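Local coordinates for DegV family protein (Thermus thermophilus, PDB 2DT8) that binds a fatty acid, palmitic acid, and also carries a zinc ion; its wider cellular role is not established, at residues Met125-Lys130 with Arg226-Tyr231; Glu209-Ala214 with Gly271-Tyr276; Arg216-Ala219 with Arg224-Ala227. All blocks are in the same frame, centred on the assembly; numbering follows the deposited sequence.

The three contacts centre on two neighbouring antiparallel strands, 225-231 and 273-279, of a four-stranded mixed sheet. Contact 1 brings helix 120-135 to strand 225-231; contact 2 brings helix 204-219 to strand 273-279; contact 3 joins the end of that same helix to the start of strand 225-231, sharing Arg226 and Ala227 with contact 1. The centres of contacts 1 and 2 lie about 16 Å apart. Those of contacts 1 and 3 are about 13 Å apart. Contacts 2 and 3 have centres about 12 Å apart. Along the chain contact 3 is nested within the loop that contact 2 closes. Together they place helices on both faces of the sheet whose strands also touch the bound palmitic acid.

Contact 1. Residues Met125-Lys130 with Arg226-Tyr231; sequences MVLRAK and RAYFLY
Leu127 on helix 120-135 meets Tyr228 on strand 225-231, its CD1 lying 4.3 Å from Tyr228 CE2. The leucine points toward the strand and its methyl approaches the phenol ring obliquely. One residue on, Arg128 has CG anti to the backbone N (chi1 177°) and bends at chi2, which brings its outer part close to Arg226. The two arginine side chains cross at about a right angle: Arg128 CD lies 4.1 Å from Arg226 NH1, and the guanidinium planes stand 85° apart. Their nearest nitrogens, Arg128 NH1 and Arg226 NH1, are 4.2 Å apart. Glu131 OE1, one turn further along the helix than Leu127, forms salt bridges with both NH1 atoms, which probably offsets their like charge. Each arginine has a further carboxylate, Glu145 for Arg128 NE and Glu253 for Arg226 NE, while Tyr278 OH also bonds Arg226 NH1. The contact thus passes from an apolar touch at Tyr228 to two arginines sharing one carboxylate at the beginning of the strand. It is a sparse packing of helix 120-135 on one face of the four-stranded mixed sheet of this alpha/beta protein, where the fatty acid touches Leu230 on the same strand.

Contact 2. Residues Glu209-Ala214 with Gly271-Tyr276; sequences EEILKA and GTYGFY
Ile211 carries this contact alone from the helix side, sending its two branches to two aromatic rings of strand 273-279. Its CG2 methyl lies 3.7 Å from Phe275 CE1, and its CD1 lies 4.5 Å from Tyr273 CE2, a looser touch. Both approaches are oblique to the rings. The branches diverge because CG2 sits anti to the backbone N while CG1 lies beside it (chi1 -75°), and the side chains of Ile211 and Phe275 run antiparallel, side by side. Between the aromatics comes Gly274, whose CA is 8.4 Å from Ile211 CA; it has backbone angles at which a CB would collide with the preceding carbonyl O, a conformation suited to glycine. Further out, Phe275 stacks on Phe229 of the adjacent strand and meets Phe215 edge-to-face, one turn along the helix from Ile211. Tyr273 rests on Ala207 of the same helix and on Val238 of helix 236-247. Backbone bonds to Leu230 and Arg156 tie Gly274 and Phe275 to the strands flanking them, and the next residue, Tyr276, touches the palmitic acid. Ile211 therefore packs against two rings, two residues apart on the strand, in the hydrophobic helix-on-sheet layer of an alpha/beta fold.

Contact 3. Residues Arg216-Ala219 with Arg224-Ala227; sequences RAWA and RIRA
Ile225, the first residue of strand 225-231, meets both Trp218 and Ala219 near the end of helix 204-219, and apolar packing is the whole of the contact between the two segments. Its side chain points toward the helix and divides its work between two branches. CD1 lies 3.8 Å from Ala219 CB, methyl against methyl, while CG2 lies 4.1 Å from Trp218 CZ3. With CG1 beside the backbone N and CG2 anti to it (chi1 -60°), the isoleucine offers a separate methyl to each partner. The backbones stay well apart here, the CA atoms of Ala219 and Ile225 being 7.9 Å from each other.

The aromatic part of the contact is an edge approach. Ile225 CG2 comes to the rim of the indole near the ring plane, at the six-membered end. Trp218 CG is anti to the backbone N (chi1 172°), a setting that carries the far end of the indole nearer to the strand. Its ring also meets Phe154 with the planes at about 45° and makes a cation-pi interaction with Arg222 in the connecting segment.

Polar bonds come from outside the two segments. Arg222 NE bonds the Trp218 carbonyl O, so one arginine grips both the ring and the backbone of that residue, while Trp218 NE1 has a weak hydrogen bond to Asp152 OD1. On the strand, backbone bonds link Ile225 with Pro251 and Glu253.

Only four residues separate the segments, so the contact packs the helix end against the strand that follows it: a short alpha-to-beta connection leading from helix 204-219 into the four-stranded mixed sheet of this alpha/beta protein.

Contact 1. Residues Met125-Lys130 with Arg226-Tyr231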
HETATM    1  N   MSE A 125       4.795  -5.864   4.424  1.00  4.96           N
HETATM    2  CA  MSE A 125       4.645  -7.312   4.532  1.00  5.08           C
HETATM    3  C   MSE A 125       5.686  -8.002   3.647  1.00  6.28           C
HETATM    4  O   MSE A 125       6.216  -9.057   3.999  1.00  5.48           O
HETATM    5  CB  MSE A 125       3.227  -7.734   4.152  1.00  8.45           C
HETATM    6  CG  MSE A 125       2.200  -7.148   5.090  1.00  5.91           C
HETATM    7 SE   MSE A 125       0.479  -7.946   4.883  1.00 13.58          SE
HETATM    8  CE  MSE A 125      -0.592  -6.618   5.746  1.00 13.50           C
ATOM      9  N   VAL A 126       5.987  -7.411   2.494  1.00  5.17           N
ATOM     10  CA  VAL A 126       7.015  -7.962   1.618  1.00  6.00           C
ATOM     11  C   VAL A 126       8.348  -7.932   2.373  1.00  4.28           C
ATOM     12  O   VAL A 126       9.089  -8.910   2.376  1.00  5.35           O
ATOM     13  CB  VAL A 126       7.136  -7.129   0.316  1.00  5.80           C
ATOM     14  CG1 VAL A 126       8.368  -7.534  -0.467  1.00  6.86           C
ATOM     15  CG2 VAL A 126       5.902  -7.320  -0.519  1.00  8.24           C
ATOM     16  N   LEU A 127       8.636  -6.812   3.026  1.00  5.31           N
ATOM     17  CA  LEU A 127       9.873  -6.687   3.781  1.00  7.16           C
ATOM     18  C   LEU A 127       9.927  -7.674   4.950  1.00  4.71           C
ATOM     19  O   LEU A 127      10.979  -8.248   5.227  1.00  5.92           O
ATOM     20  CB  LEU A 127      10.036  -5.254   4.291  1.00  4.64           C
ATOM     21  CG  LEU A 127      10.228  -4.195   3.198  1.00  4.98           C
ATOM     22  CD1 LEU A 127      10.255  -2.819   3.849  1.00 10.81           C
ATOM     23  CD2 LEU A 127      11.512  -4.439   2.406  1.00  7.15           C
ATOM     24  N   ARG A 128       8.801  -7.892   5.624  1.00  4.70           N
ATOM     25  CA  ARG A 128       8.784  -8.825   6.753  1.00  4.54           C
ATOM     26  C   ARG A 128       9.020 -10.248   6.247  1.00  4.95           C
ATOM     27  O   ARG A 128       9.770 -11.012   6.857  1.00  5.92           O
ATOM     28  CB  ARG A 128       7.448  -8.743   7.486  1.00  6.21           C
ATOM     29  CG  ARG A 128       7.292  -9.721   8.650  1.00  5.02           C
ATOM     30  CD  ARG A 128       8.385  -9.571   9.690  1.00  7.18           C
ATOM     31  NE  ARG A 128       8.048 -10.348  10.886  1.00  6.71           N
ATOM     32  CZ  ARG A 128       8.924 -10.708  11.820  1.00  9.40           C
ATOM     33  NH1 ARG A 128      10.198 -10.366  11.704  1.00 11.73           N
ATOM     34  NH2 ARG A 128       8.526 -11.413  12.871  1.00 11.90           N
ATOM     35  N   ALA A 129       8.393 -10.600   5.125  1.00  5.61           N
ATOM     36  CA  ALA A 129       8.578 -11.930   4.551  1.00  6.28           C
ATOM     37  C   ALA A 129      10.050 -12.123   4.169  1.00  3.92           C
ATOM     38  O   ALA A 129      10.645 -13.167   4.436  1.00  5.59           O
ATOM     39  CB  ALA A 129       7.677 -12.101   3.317  1.00  5.97           C
ATOM     40  N   LYS A 130      10.643 -11.104   3.557  1.00  4.57           N
ATOM     41  CA  LYS A 130      12.044 -11.177   3.157  1.00  4.95           C
ATOM     42  C   LYS A 130      12.959 -11.373   4.366  1.00  6.12           C
ATOM     43  O   LYS A 130      13.888 -12.177   4.327  1.00  7.63           O
ATOM     44  CB  LYS A 130      12.446  -9.896   2.425  1.00  7.48           C
ATOM     45  CG  LYS A 130      13.951  -9.735   2.313  1.00 14.63           C
ATOM     46  CD  LYS A 130      14.530 -10.425   1.085  1.00 22.86           C
ATOM     47  CE  LYS A 130      13.831 -11.724   0.729  1.00 24.98           C
ATOM     48  NZ  LYS A 130      14.408 -12.295  -0.516  1.00 30.90           N
ATOM     49  N   ARG A 226       6.796  -1.182  13.984  1.00  6.59           N
ATOM     50  CA  ARG A 226       7.412  -0.671  12.764  1.00  6.80           C
ATOM     51  C   ARG A 226       6.320   0.104  12.037  1.00  7.45           C
ATOM     52  O   ARG A 226       5.218  -0.409  11.824  1.00  8.05           O
ATOM     53  CB  ARG A 226       7.932  -1.812  11.889  1.00  6.39           C
ATOM     54  CG  ARG A 226       9.141  -2.533  12.484  1.00  7.76           C
ATOM     55  CD  ARG A 226       9.505  -3.780  11.698  1.00  9.97           C
ATOM     56  NE  ARG A 226      10.776  -4.345  12.157  1.00 14.20           N
ATOM     57  CZ  ARG A 226      11.259  -5.521  11.769  1.00 13.22           C
ATOM     58  NH1 ARG A 226      10.579  -6.278  10.915  1.00  8.80           N
ATOM     59  NH2 ARG A 226      12.433  -5.938  12.231  1.00 14.09           N
ATOM     60  N   ALA A 227       6.627   1.348  11.680  1.00  7.28           N
ATOM     61  CA  ALA A 227       5.672   2.217  11.007  1.00  5.96           C
ATOM     62  C   ALA A 227       6.150   2.635   9.615  1.00  5.52           C
ATOM     63  O   ALA A 227       7.335   2.799   9.359  1.00  6.81           O
ATOM     64  CB  ALA A 227       5.405   3.438  11.860  1.00  6.86           C
ATOM     65  N   TYR A 228       5.139   2.838   8.751  1.00  5.35           N
ATOM     66  CA  TYR A 228       5.481   3.193   7.388  1.00  4.83           C
ATOM     67  C   TYR A 228       4.598   4.409   6.969  1.00  4.99           C
ATOM     68  O   TYR A 228       3.380   4.315   6.879  1.00  5.09           O
ATOM     69  CB  TYR A 228       5.221   1.965   6.479  1.00  5.79           C
ATOM     70  CG  TYR A 228       6.089   0.850   6.943  1.00  4.40           C
ATOM     71  CD1 TYR A 228       5.695   0.068   8.024  1.00  5.74           C
ATOM     72  CD2 TYR A 228       7.313   0.602   6.321  1.00  8.11           C
ATOM     73  CE1 TYR A 228       6.512  -0.957   8.477  1.00  7.42           C
ATOM     74  CE2 TYR A 228       8.135  -0.417   6.781  1.00  8.25           C
ATOM     75  CZ  TYR A 228       7.742  -1.190   7.857  1.00  5.92           C
ATOM     76  OH  TYR A 228       8.558  -2.200   8.326  1.00 10.33           O
ATOM     77  N   PHE A 229       5.307   5.526   6.727  1.00  6.58           N
ATOM     78  CA  PHE A 229       4.569   6.736   6.421  1.00  4.17           C
ATOM     79  C   PHE A 229       4.515   7.011   4.924  1.00  4.85           C
ATOM     80  O   PHE A 229       5.478   6.776   4.201  1.00  5.60           O
ATOM     81  CB  PHE A 229       5.237   7.918   7.139  1.00  6.98           C
ATOM     82  CG  PHE A 229       5.193   7.799   8.633  1.00  5.72           C
ATOM     83  CD1 PHE A 229       6.109   6.993   9.310  1.00  7.97           C
ATOM     84  CD2 PHE A 229       4.201   8.441   9.356  1.00  5.29           C
ATOM     85  CE1 PHE A 229       6.026   6.835  10.695  1.00  8.31           C
ATOM     86  CE2 PHE A 229       4.109   8.290  10.744  1.00  7.61           C
ATOM     87  CZ  PHE A 229       5.027   7.484  11.409  1.00  8.34           C
ATOM     88  N   LEU A 230       3.377   7.540   4.488  1.00  4.76           N
ATOM     89  CA  LEU A 230       3.127   7.799   3.076  1.00  6.97           C
ATOM     90  C   LEU A 230       2.483   9.164   2.819  1.00  7.16           C
ATOM     91  O   LEU A 230       1.733   9.690   3.631  1.00  6.47           O
ATOM     92  CB  LEU A 230       2.158   6.736   2.545  1.00  8.69           C
ATOM     93  CG  LEU A 230       2.679   5.298   2.620  1.00 11.04           C
ATOM     94  CD1 LEU A 230       1.521   4.310   2.632  1.00 16.53           C
ATOM     95  CD2 LEU A 230       3.621   5.053   1.443  1.00  9.82           C
ATOM     96  N   TYR A 231       2.874   9.720   1.659  1.00  6.62           N
ATOM     97  CA  TYR A 231       2.276  10.987   1.286  1.00  5.37           C
ATOM     98  C   TYR A 231       2.250  11.301  -0.212  1.00  8.79           C
ATOM     99  O   TYR A 231       2.910  10.661  -1.020  1.00  7.64           O
ATOM    100  CB  TYR A 231       3.109  12.198   1.825  1.00  9.17           C
ATOM    101  CG  TYR A 231       4.437  12.227   1.154  1.00 10.42           C
ATOM    102  CD1 TYR A 231       5.462  11.401   1.608  1.00 12.07           C
ATOM    103  CD2 TYR A 231       4.668  13.088   0.081  1.00 15.00           C
ATOM    104  CE1 TYR A 231       6.703  11.429   0.991  1.00 13.80           C
ATOM    105  CE2 TYR A 231       5.913  13.123  -0.529  1.00 16.78           C
ATOM    106  CZ  TYR A 231       6.929  12.302  -0.074  1.00 17.26           C
ATOM    107  OH  TYR A 231       8.168  12.322  -0.685  1.00 21.50           O
TER

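Contact 2. Residues Glu209-Ala214 with Gly271-Tyr276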
ATOM      1  N   GLU A 209      -4.311  14.424  15.570  1.00 12.88           N
ATOM      2  CA  GLU A 209      -4.535  14.006  16.950  1.00 11.58           C
ATOM      3  C   GLU A 209      -5.420  12.759  17.007  1.00 11.58           C
ATOM      4  O   GLU A 209      -5.206  11.849  17.797  1.00 12.41           O
ATOM      5  CB  GLU A 209      -5.078  15.185  17.777  1.00 14.67           C
ATOM      6  CG  GLU A 209      -4.112  16.374  17.769  1.00 17.14           C
ATOM      7  CD  GLU A 209      -4.573  17.573  18.585  1.00 23.16           C
ATOM      8  OE1 GLU A 209      -5.793  17.764  18.751  1.00 26.59           O
ATOM      9  OE2 GLU A 209      -3.700  18.340  19.042  1.00 25.41           O
ATOM     10  N   GLU A 210      -6.398  12.788  16.134  1.00  8.93           N
ATOM     11  CA  GLU A 210      -7.316  11.668  16.063  1.00  9.43           C
ATOM     12  C   GLU A 210      -6.649  10.408  15.506  1.00  9.45           C
ATOM     13  O   GLU A 210      -6.789   9.314  16.037  1.00  9.67           O
ATOM     14  CB  GLU A 210      -8.554  11.930  15.089  1.00 11.97           C
ATOM     15  CG  GLU A 210      -9.421  10.735  14.682  1.00 16.19           C
ATOM     16  CD  GLU A 210      -9.957   9.943  15.869  1.00 23.56           C
ATOM     17  OE1 GLU A 210     -10.261  10.558  16.915  1.00 24.58           O
ATOM     18  OE2 GLU A 210     -10.090   8.703  15.751  1.00 22.92           O
ATOM     19  N   ILE A 211      -5.646  10.624  14.715  1.00  6.92           N
ATOM     20  CA  ILE A 211      -4.955   9.484  14.146  1.00  6.67           C
ATOM     21  C   ILE A 211      -4.000   8.911  15.226  1.00  9.79           C
ATOM     22  O   ILE A 211      -3.900   7.699  15.437  1.00  9.81           O
ATOM     23  CB  ILE A 211      -4.026   9.834  12.876  1.00  4.69           C
ATOM     24  CG1 ILE A 211      -4.925  10.062  11.655  1.00  7.33           C
ATOM     25  CG2 ILE A 211      -2.987   8.740  12.590  1.00  7.89           C
ATOM     26  CD1 ILE A 211      -4.178  10.617  10.452  1.00  8.32           C
ATOM     27  N   LEU A 212      -3.416   9.838  16.051  1.00  8.61           N
ATOM     28  CA  LEU A 212      -2.503   9.373  17.099  1.00  9.44           C
ATOM     29  C   LEU A 212      -3.285   8.731  18.259  1.00 10.35           C
ATOM     30  O   LEU A 212      -2.808   7.772  18.878  1.00 10.66           O
ATOM     31  CB  LEU A 212      -1.644  10.534  17.613  1.00 10.54           C
ATOM     32  CG  LEU A 212      -0.486  10.139  18.533  1.00 20.09           C
ATOM     33  CD1 LEU A 212       0.645   9.511  17.730  1.00 15.29           C
ATOM     34  CD2 LEU A 212       0.004  11.368  19.268  1.00 18.45           C
ATOM     35  N   LYS A 213      -4.496   9.192  18.436  1.00  9.52           N
ATOM     36  CA  LYS A 213      -5.357   8.593  19.446  1.00  8.22           C
ATOM     37  C   LYS A 213      -5.633   7.138  19.053  1.00  9.58           C
ATOM     38  O   LYS A 213      -5.534   6.231  19.881  1.00 10.91           O
ATOM     39  CB  LYS A 213      -6.680   9.365  19.545  1.00 12.72           C
ATOM     40  CG  LYS A 213      -7.704   8.715  20.472  1.00 16.54           C
ATOM     41  CD  LYS A 213      -9.014   9.505  20.501  1.00 18.24           C
ATOM     42  CE  LYS A 213     -10.079   8.789  21.325  1.00 24.72           C
ATOM     43  NZ  LYS A 213     -11.360   9.562  21.371  1.00 25.38           N
ATOM     44  N   ALA A 214      -5.985   6.924  17.789  1.00  9.74           N
ATOM     45  CA  ALA A 214      -6.269   5.579  17.289  1.00  8.17           C
ATOM     46  C   ALA A 214      -5.018   4.711  17.375  1.00  9.08           C
ATOM     47  O   ALA A 214      -5.087   3.534  17.744  1.00  8.72           O
ATOM     48  CB  ALA A 214      -6.756   5.647  15.844  1.00  7.97           C
ATOM     49  N   GLY A 271      -2.852  15.708  -1.563  1.00  7.09           N
ATOM     50  CA  GLY A 271      -2.847  15.903  -0.125  1.00  6.93           C
ATOM     51  C   GLY A 271      -3.114  14.665   0.706  1.00  6.71           C
ATOM     52  O   GLY A 271      -3.702  14.756   1.783  1.00  8.58           O
ATOM     53  N   THR A 272      -2.687  13.507   0.215  1.00  6.47           N
ATOM     54  CA  THR A 272      -2.893  12.274   0.969  1.00  5.05           C
ATOM     55  C   THR A 272      -1.708  12.073   1.907  1.00  5.65           C
ATOM     56  O   THR A 272      -0.564  12.350   1.548  1.00  6.83           O
ATOM     57  CB  THR A 272      -2.999  11.048   0.022  1.00  6.28           C
ATOM     58  OG1 THR A 272      -4.092  11.242  -0.886  1.00  7.55           O
ATOM     59  CG2 THR A 272      -3.247   9.758   0.813  1.00  7.59           C
ATOM     60  N   TYR A 273      -1.981  11.625   3.128  1.00  4.46           N
ATOM     61  CA  TYR A 273      -0.905  11.340   4.075  1.00  4.77           C
ATOM     62  C   TYR A 273      -1.428  10.374   5.120  1.00  5.33           C
ATOM     63  O   TYR A 273      -2.630  10.302   5.360  1.00  5.89           O
ATOM     64  CB  TYR A 273      -0.379  12.617   4.754  1.00  5.06           C
ATOM     65  CG  TYR A 273      -1.377  13.334   5.628  1.00  6.84           C
ATOM     66  CD1 TYR A 273      -2.280  14.254   5.088  1.00  7.83           C
ATOM     67  CD2 TYR A 273      -1.422  13.099   7.006  1.00  9.18           C
ATOM     68  CE1 TYR A 273      -3.188  14.915   5.889  1.00  8.33           C
ATOM     69  CE2 TYR A 273      -2.334  13.755   7.816  1.00  9.94           C
ATOM     70  CZ  TYR A 273      -3.212  14.662   7.255  1.00 10.52           C
ATOM     71  OH  TYR A 273      -4.108  15.323   8.056  1.00 12.64           O
ATOM     72  N   GLY A 274      -0.524   9.618   5.730  1.00  4.80           N
ATOM     73  CA  GLY A 274      -0.945   8.678   6.755  1.00  5.43           C
ATOM     74  C   GLY A 274       0.217   7.700   6.947  1.00  4.97           C
ATOM     75  O   GLY A 274       1.343   7.946   6.537  1.00  5.21           O
ATOM     76  N   PHE A 275      -0.148   6.567   7.573  1.00  4.17           N
ATOM     77  CA  PHE A 275       0.883   5.583   7.835  1.00  3.40           C
ATOM     78  C   PHE A 275       0.298   4.200   8.129  1.00  3.82           C
ATOM     79  O   PHE A 275      -0.832   4.058   8.578  1.00  5.41           O
ATOM     80  CB  PHE A 275       2.003   5.883   8.856  1.00  5.30           C
ATOM     81  CG  PHE A 275       1.432   5.902  10.243  1.00  4.38           C
ATOM     82  CD1 PHE A 275       0.754   7.027  10.691  1.00  6.22           C
ATOM     83  CD2 PHE A 275       1.610   4.812  11.080  1.00  6.61           C
ATOM     84  CE1 PHE A 275       0.253   7.060  11.985  1.00  7.12           C
ATOM     85  CE2 PHE A 275       1.103   4.852  12.376  1.00  8.02           C
ATOM     86  CZ  PHE A 275       0.422   5.973  12.833  1.00  7.78           C
ATOM     87  N   TYR A 276       1.125   3.196   7.792  1.00  4.51           N
ATOM     88  CA  TYR A 276       0.695   1.843   8.087  1.00  3.73           C
ATOM     89  C   TYR A 276       1.663   1.451   9.205  1.00  6.24           C
ATOM     90  O   TYR A 276       2.711   2.056   9.396  1.00  5.82           O
ATOM     91  CB  TYR A 276       1.091   0.957   6.858  1.00  5.26           C
ATOM     92  CG  TYR A 276      -0.127   0.514   6.127  1.00  5.56           C
ATOM     93  CD1 TYR A 276      -0.835  -0.599   6.571  1.00  6.33           C
ATOM     94  CD2 TYR A 276      -0.556   1.196   4.988  1.00  4.79           C
ATOM     95  CE1 TYR A 276      -1.967  -1.022   5.890  1.00  6.73           C
ATOM     96  CE2 TYR A 276      -1.681   0.767   4.301  1.00  5.42           C
ATOM     97  CZ  TYR A 276      -2.384  -0.339   4.745  1.00  6.54           C
ATOM     98  OH  TYR A 276      -3.518  -0.760   4.079  1.00  7.27           O
TER

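Contact 3. Residues Arg216-Ala219 with Arg224-Ala227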
ATOM      1  N   ARG A 216      -2.368   5.010  19.437  1.00 10.70           N
ATOM      2  CA  ARG A 216      -2.040   4.653  20.811  1.00 10.42           C
ATOM      3  C   ARG A 216      -2.935   3.509  21.293  1.00  9.55           C
ATOM      4  O   ARG A 216      -2.460   2.584  21.954  1.00 12.38           O
ATOM      5  CB  ARG A 216      -2.195   5.866  21.732  1.00 13.84           C
ATOM      6  CG  ARG A 216      -1.060   6.873  21.633  1.00 17.24           C
ATOM      7  CD  ARG A 216      -1.298   8.031  22.599  1.00 26.67           C
ATOM      8  NE  ARG A 216      -0.248   9.046  22.555  1.00 32.11           N
ATOM      9  CZ  ARG A 216       0.945   8.922  23.132  1.00 33.22           C
ATOM     10  NH1 ARG A 216       1.253   7.822  23.803  1.00 33.81           N
ATOM     11  NH2 ARG A 216       1.831   9.906  23.037  1.00 36.11           N
ATOM     12  N   ALA A 217      -4.222   3.574  20.960  1.00 10.94           N
ATOM     13  CA  ALA A 217      -5.165   2.527  21.349  1.00  9.37           C
ATOM     14  C   ALA A 217      -4.739   1.192  20.737  1.00 10.76           C
ATOM     15  O   ALA A 217      -4.717   0.165  21.421  1.00 13.22           O
ATOM     16  CB  ALA A 217      -6.569   2.885  20.893  1.00 12.26           C
ATOM     17  N   TRP A 218      -4.397   1.207  19.451  1.00  9.15           N
ATOM     18  CA  TRP A 218      -3.953  -0.008  18.765  1.00  9.00           C
ATOM     19  C   TRP A 218      -2.607  -0.514  19.300  1.00  9.36           C
ATOM     20  O   TRP A 218      -2.385  -1.727  19.409  1.00  8.82           O
ATOM     21  CB  TRP A 218      -3.810   0.255  17.257  1.00  8.71           C
ATOM     22  CG  TRP A 218      -3.172  -0.874  16.509  1.00  8.51           C
ATOM     23  CD1 TRP A 218      -3.796  -1.974  15.989  1.00  8.25           C
ATOM     24  CD2 TRP A 218      -1.774  -1.051  16.259  1.00  6.47           C
ATOM     25  NE1 TRP A 218      -2.873  -2.821  15.434  1.00  7.57           N
ATOM     26  CE2 TRP A 218      -1.622  -2.280  15.578  1.00  7.17           C
ATOM     27  CE3 TRP A 218      -0.631  -0.285  16.531  1.00  6.70           C
ATOM     28  CZ2 TRP A 218      -0.377  -2.774  15.189  1.00  8.20           C
ATOM     29  CZ3 TRP A 218       0.611  -0.773  16.143  1.00  6.83           C
ATOM     30  CH2 TRP A 218       0.727  -2.007  15.471  1.00  7.20           C
ATOM     31  N   ALA A 219      -1.714   0.417  19.633  1.00  9.09           N
ATOM     32  CA  ALA A 219      -0.363   0.099  20.104  1.00  9.17           C
ATOM     33  C   ALA A 219      -0.240  -0.559  21.479  1.00  9.41           C
ATOM     34  O   ALA A 219       0.813  -1.121  21.803  1.00 10.63           O
ATOM     35  CB  ALA A 219       0.494   1.372  20.080  1.00  9.91           C
ATOM     36  N   ARG A 224       7.537  -3.797  20.132  1.00 10.65           N
ATOM     37  CA  ARG A 224       8.299  -3.416  18.949  1.00 10.73           C
ATOM     38  C   ARG A 224       7.313  -3.083  17.849  1.00  8.48           C
ATOM     39  O   ARG A 224       6.563  -3.951  17.393  1.00 10.22           O
ATOM     40  CB  ARG A 224       9.190  -4.562  18.482  1.00 13.02           C
ATOM     41  CG  ARG A 224      10.209  -5.049  19.498  1.00 16.49           C
ATOM     42  CD  ARG A 224      11.010  -6.204  18.910  1.00 17.97           C
ATOM     43  NE  ARG A 224      11.756  -5.795  17.722  1.00 18.79           N
ATOM     44  CZ  ARG A 224      12.379  -6.630  16.897  1.00 22.22           C
ATOM     45  NH1 ARG A 224      12.350  -7.940  17.118  1.00 20.10           N
ATOM     46  NH2 ARG A 224      13.039  -6.156  15.850  1.00 21.03           N
ATOM     47  N   ILE A 225       7.322  -1.830  17.415  1.00  7.03           N
ATOM     48  CA  ILE A 225       6.414  -1.400  16.364  1.00  8.15           C
ATOM     49  C   ILE A 225       7.206  -0.830  15.198  1.00  9.64           C
ATOM     50  O   ILE A 225       8.181  -0.105  15.397  1.00 10.19           O
ATOM     51  CB  ILE A 225       5.458  -0.301  16.875  1.00  7.32           C
ATOM     52  CG1 ILE A 225       4.619  -0.841  18.038  1.00  7.48           C
ATOM     53  CG2 ILE A 225       4.581   0.198  15.724  1.00  7.65           C
ATOM     54  CD1 ILE A 225       3.845   0.217  18.802  1.00 12.54           C
ATOM     55  N   ARG A 226       6.796  -1.182  13.984  1.00  6.59           N
ATOM     56  CA  ARG A 226       7.412  -0.671  12.764  1.00  6.80           C
ATOM     57  C   ARG A 226       6.320   0.104  12.037  1.00  7.45           C
ATOM     58  O   ARG A 226       5.218  -0.409  11.824  1.00  8.05           O
ATOM     59  CB  ARG A 226       7.932  -1.812  11.889  1.00  6.39           C
ATOM     60  CG  ARG A 226       9.141  -2.533  12.484  1.00  7.76           C
ATOM     61  CD  ARG A 226       9.505  -3.780  11.698  1.00  9.97           C
ATOM     62  NE  ARG A 226      10.776  -4.345  12.157  1.00 14.20           N
ATOM     63  CZ  ARG A 226      11.259  -5.521  11.769  1.00 13.22           C
ATOM     64  NH1 ARG A 226      10.579  -6.278  10.915  1.00  8.80           N
ATOM     65  NH2 ARG A 226      12.433  -5.938  12.231  1.00 14.09           N
ATOM     66  N   ALA A 227       6.627   1.348  11.680  1.00  7.28           N
ATOM     67  CA  ALA A 227       5.672   2.217  11.007  1.00  5.96           C
ATOM     68  C   ALA A 227       6.150   2.635   9.615  1.00  5.52           C
ATOM     69  O   ALA A 227       7.335   2.799   9.359  1.00  6.81           O
ATOM     70  CB  ALA A 227       5.405   3.438  11.860  1.00  6.86           C
TER